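PDB 6D69: thin, isoform D from Drosophila melanogaster, which probably acts as a zinc-binding ubiquitin-protein transferase, the part described here being its NHL-repeat beta-propeller domain. Local coordinates for residues 208-213 with 231-236; 248-253 with 281-286. All coordinates share one frame; numbering follows the deposited sequence.

Interaction 1: 208-213 with 231-236; sequences HRIQIF and GQFKFP
The imidazole of His208 meets the phenyl ring of Phe235 edge to face: its CE1 lies 3.2 Å above the phenyl plane, over the centre of the ring, and the planes stand at 80°. At another point on the imidazole's edge, the backbone N-H of Phe235 donates to His208 ND1 (N to ND1 3.0 Å), nearly straight at 160° and in the imidazole plane. Histidine suits the place because one flat group offers both a nitrogen acceptor and a polarised C-H for the aromatic face. His208 CG stands anti to its carbonyl carbon (chi1 -48°), which carries the imidazole alongside the phenyl group. A leucine here would probably leave the Phe235 amide without its acceptor and the phenyl ring freer to turn.

The rest of the contact is mainly packing. Phe233 sets the C-H groups of its ring edge against the backbone at His208 O and Arg209 CA, while its CE2 packs against Ile210 CG1 at 3.6 Å, the two side chains crossing at about a right angle. Pro236 adds its CD against His208 CA (3.8 Å), a compact ring fitting beside the backbone. Arg209 sends its guanidinium to a salt bridge with Asp204, so its side chain adds little here.

The arrangement belongs to a beta-propeller of NHL repeats: the start of one blade's third strand receives the loop that leads into the innermost strand of the next blade.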
loop_
_atom_site.group_PDB
_atom_site.type_symbol
_atom_site.label_atom_id
_atom_site.label_comp_id
_atom_site.label_asym_id
_atom_site.label_seq_id
_atom_site.Cartn_x
_atom_site.Cartn_y
_atom_site.Cartn_z
ATOM N N HIS A 208 14.535 -0.327 -7.908
ATOM C CA HIS A 208 15.056 0.124 -6.607
ATOM C C HIS A 208 14.989 1.641 -6.431
ATOM O O HIS A 208 15.987 2.288 -6.094
ATOM C CB HIS A 208 16.486 -0.366 -6.416
ATOM C CG HIS A 208 16.638 -1.811 -6.730
ATOM N ND1 HIS A 208 16.135 -2.803 -5.920
ATOM C CD2 HIS A 208 17.162 -2.430 -7.811
ATOM C CE1 HIS A 208 16.377 -3.977 -6.472
ATOM N NE2 HIS A 208 17.001 -3.778 -7.620
ATOM N N ARG A 209 13.777 2.185 -6.595
ATOM C CA ARG A 209 13.525 3.615 -6.721
ATOM C C ARG A 209 12.044 3.846 -6.472
ATOM O O ARG A 209 11.219 2.956 -6.689
ATOM C CB ARG A 209 13.905 4.176 -8.126
ATOM C CG ARG A 209 13.163 3.504 -9.299
ATOM C CD ARG A 209 12.784 4.402 -10.476
ATOM N NE ARG A 209 13.797 4.506 -11.534
ATOM C CZ ARG A 209 13.601 4.266 -12.835
ATOM N NH1 ARG A 209 12.437 3.889 -13.326
ATOM N NH2 ARG A 209 14.616 4.401 -13.676
ATOM N N ILE A 210 11.719 5.047 -6.019
ATOM C CA ILE A 210 10.335 5.514 -5.957
ATOM C C ILE A 210 10.123 6.473 -7.117
ATOM O O ILE A 210 10.897 7.427 -7.296
ATOM C CB ILE A 210 10.028 6.198 -4.608
ATOM C CG1 ILE A 210 10.251 5.250 -3.416
ATOM C CG2 ILE A 210 8.620 6.703 -4.553
ATOM C CD1 ILE A 210 9.405 4.034 -3.426
ATOM N N GLN A 211 9.072 6.228 -7.897
ATOM C CA GLN A 211 8.706 7.054 -9.054
ATOM C C GLN A 211 7.501 7.930 -8.733
ATOM O O GLN A 211 6.473 7.424 -8.250
ATOM C CB GLN A 211 8.345 6.190 -10.268
ATOM C CG GLN A 211 9.493 5.544 -11.047
ATOM C CD GLN A 211 10.257 6.543 -11.836
ATOM O OE1 GLN A 211 10.919 7.408 -11.260
ATOM N NE2 GLN A 211 10.176 6.449 -13.166
ATOM N N ILE A 212 7.589 9.225 -9.051
ATOM C CA ILE A 212 6.485 10.150 -8.768
ATOM C C ILE A 212 5.971 10.804 -10.056
ATOM O O ILE A 212 6.696 11.544 -10.727
ATOM C CB ILE A 212 6.890 11.194 -7.719
ATOM C CG1 ILE A 212 7.524 10.469 -6.525
ATOM C CG2 ILE A 212 5.648 11.997 -7.274
ATOM C CD1 ILE A 212 7.768 11.311 -5.295
ATOM N N PHE A 213 4.701 10.562 -10.364
ATOM C CA PHE A 213 4.036 11.058 -11.561
ATOM C C PHE A 213 2.873 11.973 -11.196
ATOM O O PHE A 213 2.243 11.809 -10.145
ATOM C CB PHE A 213 3.403 9.927 -12.410
ATOM C CG PHE A 213 4.314 8.778 -12.751
ATOM C CD1 PHE A 213 4.558 7.775 -11.838
ATOM C CD2 PHE A 213 4.844 8.653 -14.021
ATOM C CE1 PHE A 213 5.345 6.705 -12.169
ATOM C CE2 PHE A 213 5.630 7.566 -14.362
ATOM C CZ PHE A 213 5.879 6.598 -13.441
ATOM N N GLY A 231 18.806 6.352 2.199
ATOM C CA GLY A 231 18.252 6.895 0.987
ATOM C C GLY A 231 18.273 5.963 -0.191
ATOM O O GLY A 231 17.866 6.379 -1.294
ATOM N N GLN A 232 18.740 4.729 -0.001
ATOM C CA GLN A 232 18.816 3.727 -1.057
ATOM C C GLN A 232 17.927 2.530 -0.742
ATOM O O GLN A 232 17.633 2.225 0.419
ATOM C CB GLN A 232 20.261 3.264 -1.252
ATOM C CG GLN A 232 21.134 4.361 -1.861
ATOM C CD GLN A 232 22.607 4.052 -1.828
ATOM O OE1 GLN A 232 23.090 3.311 -0.973
ATOM N NE2 GLN A 232 23.333 4.634 -2.762
ATOM N N PHE A 233 17.507 1.843 -1.789
ATOM C CA PHE A 233 16.512 0.798 -1.655
ATOM C C PHE A 233 17.021 -0.506 -2.241
ATOM O O PHE A 233 17.820 -0.518 -3.187
ATOM C CB PHE A 233 15.188 1.168 -2.375
ATOM C CG PHE A 233 14.571 2.444 -1.914
ATOM C CD1 PHE A 233 14.315 2.663 -0.572
ATOM C CD2 PHE A 233 14.237 3.419 -2.833
ATOM C CE1 PHE A 233 13.730 3.817 -0.161
ATOM C CE2 PHE A 233 13.649 4.593 -2.418
ATOM C CZ PHE A 233 13.401 4.783 -1.080
ATOM N N LYS A 234 16.529 -1.599 -1.661
ATOM C CA LYS A 234 16.591 -2.930 -2.253
ATOM C C LYS A 234 15.160 -3.445 -2.293
ATOM O O LYS A 234 14.616 -3.854 -1.262
ATOM C CB LYS A 234 17.465 -3.870 -1.438
ATOM C CG LYS A 234 18.870 -3.463 -1.248
ATOM C CD LYS A 234 19.674 -3.519 -2.500
ATOM C CE LYS A 234 21.139 -3.292 -2.086
ATOM N NZ LYS A 234 22.126 -3.124 -3.205
ATOM N N PHE A 235 14.553 -3.399 -3.471
ATOM C CA PHE A 235 13.215 -3.923 -3.713
ATOM C C PHE A 235 12.162 -3.254 -2.842
ATOM O O PHE A 235 11.478 -3.916 -2.054
ATOM C CB PHE A 235 13.229 -5.432 -3.513
ATOM C CG PHE A 235 14.151 -6.130 -4.470
ATOM C CD1 PHE A 235 13.776 -6.317 -5.805
ATOM C CD2 PHE A 235 15.412 -6.544 -4.064
ATOM C CE1 PHE A 235 14.630 -6.927 -6.698
ATOM C CE2 PHE A 235 16.263 -7.146 -4.968
ATOM C CZ PHE A 235 15.867 -7.340 -6.273
ATOM N N PRO A 236 11.973 -1.946 -2.984
ATOM C CA PRO A 236 10.922 -1.278 -2.217
ATOM C C PRO A 236 9.567 -1.945 -2.400
ATOM O O PRO A 236 9.166 -2.301 -3.513
ATOM C CB PRO A 236 10.912 0.144 -2.786
ATOM C CG PRO A 236 11.516 0.008 -4.188
ATOM C CD PRO A 236 12.562 -1.059 -4.010
#

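Interaction 2: 248-253 with 281-286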
loop_
_atom_site.group_PDB
_atom_site.type_symbol
_atom_site.label_atom_id
_atom_site.label_comp_id
_atom_site.label_asym_id
_atom_site.label_seq_id
_atom_site.Cartn_x
_atom_site.Cartn_y
_atom_site.Cartn_z
ATOM N N PHE A 248 6.911 7.475 3.019
ATOM C CA PHE A 248 7.259 6.341 3.857
ATOM C C PHE A 248 7.445 5.127 2.971
ATOM O O PHE A 248 6.568 4.809 2.169
ATOM C CB PHE A 248 6.158 6.092 4.895
ATOM C CG PHE A 248 5.939 7.259 5.806
ATOM C CD1 PHE A 248 6.556 7.312 7.018
ATOM C CD2 PHE A 248 5.131 8.318 5.424
ATOM C CE1 PHE A 248 6.358 8.378 7.849
ATOM C CE2 PHE A 248 4.959 9.380 6.244
ATOM C CZ PHE A 248 5.583 9.409 7.460
ATOM N N VAL A 249 8.588 4.467 3.097
ATOM C CA VAL A 249 8.906 3.337 2.235
ATOM C C VAL A 249 9.283 2.107 3.041
ATOM O O VAL A 249 10.174 2.162 3.897
ATOM C CB VAL A 249 10.043 3.683 1.275
ATOM C CG1 VAL A 249 10.241 2.501 0.294
ATOM C CG2 VAL A 249 9.695 4.995 0.569
ATOM N N ALA A 250 8.634 0.989 2.718
ATOM C CA ALA A 250 9.054 -0.347 3.142
ATOM C C ALA A 250 10.239 -0.786 2.282
ATOM O O ALA A 250 10.067 -1.239 1.149
ATOM C CB ALA A 250 7.902 -1.331 2.997
ATOM N N ASP A 251 11.459 -0.634 2.799
ATOM C CA ASP A 251 12.644 -1.017 2.043
ATOM C C ASP A 251 12.895 -2.508 2.295
ATOM O O ASP A 251 13.684 -2.897 3.154
ATOM C CB ASP A 251 13.812 -0.145 2.474
ATOM C CG ASP A 251 15.059 -0.425 1.678
ATOM O OD1 ASP A 251 14.947 -1.191 0.705
ATOM O OD2 ASP A 251 16.142 0.097 2.020
ATOM N N SER A 252 12.193 -3.367 1.540
ATOM C CA SER A 252 12.098 -4.775 1.958
ATOM C C SER A 252 13.441 -5.478 1.846
ATOM O O SER A 252 13.867 -6.177 2.771
ATOM C CB SER A 252 11.053 -5.505 1.138
ATOM O OG SER A 252 11.556 -5.778 -0.153
ATOM N N GLY A 253 14.147 -5.247 0.749
ATOM C CA GLY A 253 15.456 -5.831 0.589
ATOM C C GLY A 253 16.417 -5.481 1.697
ATOM O O GLY A 253 17.259 -6.294 2.057
ATOM N N LYS A 281 10.381 -9.316 8.748
ATOM C CA LYS A 281 10.678 -10.265 7.690
ATOM C C LYS A 281 9.592 -10.146 6.639
ATOM O O LYS A 281 8.424 -10.457 6.906
ATOM C CB LYS A 281 10.734 -11.689 8.229
ATOM C CG LYS A 281 11.741 -11.875 9.313
ATOM C CD LYS A 281 11.731 -13.305 9.821
ATOM C CE LYS A 281 12.660 -13.505 10.990
ATOM N NZ LYS A 281 12.684 -14.932 11.351
ATOM N N GLY A 282 9.957 -9.690 5.456
ATOM C CA GLY A 282 9.007 -9.706 4.356
ATOM C C GLY A 282 8.105 -8.497 4.405
ATOM O O GLY A 282 6.873 -8.612 4.368
ATOM N N LEU A 283 8.718 -7.327 4.525
ATOM C CA LEU A 283 7.951 -6.104 4.530
ATOM C C LEU A 283 7.039 -6.046 3.314
ATOM O O LEU A 283 7.445 -6.376 2.200
ATOM C CB LEU A 283 8.877 -4.910 4.535
ATOM C CG LEU A 283 9.559 -4.596 5.846
ATOM C CD1 LEU A 283 10.516 -3.424 5.612
ATOM C CD2 LEU A 283 8.561 -4.217 6.882
ATOM N N GLU A 284 5.778 -5.652 3.541
ATOM C CA GLU A 284 4.851 -5.456 2.431
ATOM C C GLU A 284 4.255 -4.060 2.527
ATOM O O GLU A 284 5.005 -3.084 2.413
ATOM C CB GLU A 284 3.774 -6.550 2.398
ATOM C CG GLU A 284 4.291 -7.912 1.927
ATOM C CD GLU A 284 4.564 -7.950 0.430
ATOM O OE1 GLU A 284 4.431 -6.901 -0.248
ATOM O OE2 GLU A 284 4.904 -9.036 -0.072
ATOM N N GLY A 285 2.934 -3.952 2.726
ATOM C CA GLY A 285 2.261 -2.667 2.669
ATOM C C GLY A 285 2.621 -1.716 3.802
ATOM O O GLY A 285 3.073 -2.107 4.879
ATOM N N VAL A 286 2.385 -0.427 3.549
ATOM C CA VAL A 286 2.702 0.649 4.494
ATOM C C VAL A 286 1.597 1.697 4.505
ATOM O O VAL A 286 1.102 2.091 3.450
ATOM C CB VAL A 286 4.035 1.313 4.129
ATOM C CG1 VAL A 286 4.305 2.444 5.029
ATOM C CG2 VAL A 286 5.103 0.339 4.295
HETATM O O HOH W 1 11.789 -6.937 4.658
#
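Ser252 and Leu283 are joined through water 1, which donates to Ser252 O at 2.9 Å and accepts from Leu283 N at 3.1 Å. The water thus bridges two backbones at the end of the contact where strand 248-251 gives way to a turn, with Asp251 at the centre of an inverse gamma turn.

The rest is side-chain packing. The two strands run nearly antiparallel, at 166°, with axes 6.8 Å apart, and meet through their side chains. Ala250 points its methyl toward the other strand, where CB touches Val286 CG2 (3.5 Å) and Leu283 CB (4.0 Å) and also faces Glu284 O; so small a residue lets the backbones come close. Val286 straddles two neighbours because its methyls diverge: CG1, anti to the backbone N (chi1 176°), meets Phe248 CB at 4.1 Å, and CG2 takes Ala250. Leu283, longer, reaches with CD1 to the backbone of Asp251, 4.0 Å from its O, while its CB packs on Ser252 CB.

The side chains of Asp251 and Glu284 leave the backbone on the far side from the other strand, and their carboxylates find partners outside the two segments. Asp251 has a salt bridge to Arg256 and a hydrogen bond from Asn254; Glu284 has salt bridges to Arg299 and Arg49 and a hydrogen bond with Tyr191, which probably offsets both buried charges. Strand 248-251 is the second of its blade and 283-286 belongs to the first strand of the next.

At this point the two blades are therefore joined chiefly by aliphatic packing, which asks for small or branched apolar side chains, with a water linking backbone polar atoms at one end.

Interaction 1 and interaction 2 lie in series round the propeller, their centres 11 Å apart: the first joins one blade to its successor, the second joins that successor to the blade after it. The loop at 231-236 and the strand end at 248-253 belong to the same blade and connect the two contacts directly. Phe235 O and Ser252 OG are 2.7 Å apart, and Lys234 N lies 2.9 Å from Asp251 OD1, both probable hydrogen bonds. Phe233 also packs on Val249 and Asp251. The loop that meets His208 is therefore tied by these two bonds to the strand end and turn whose backbone carries the bridging water of interaction 2.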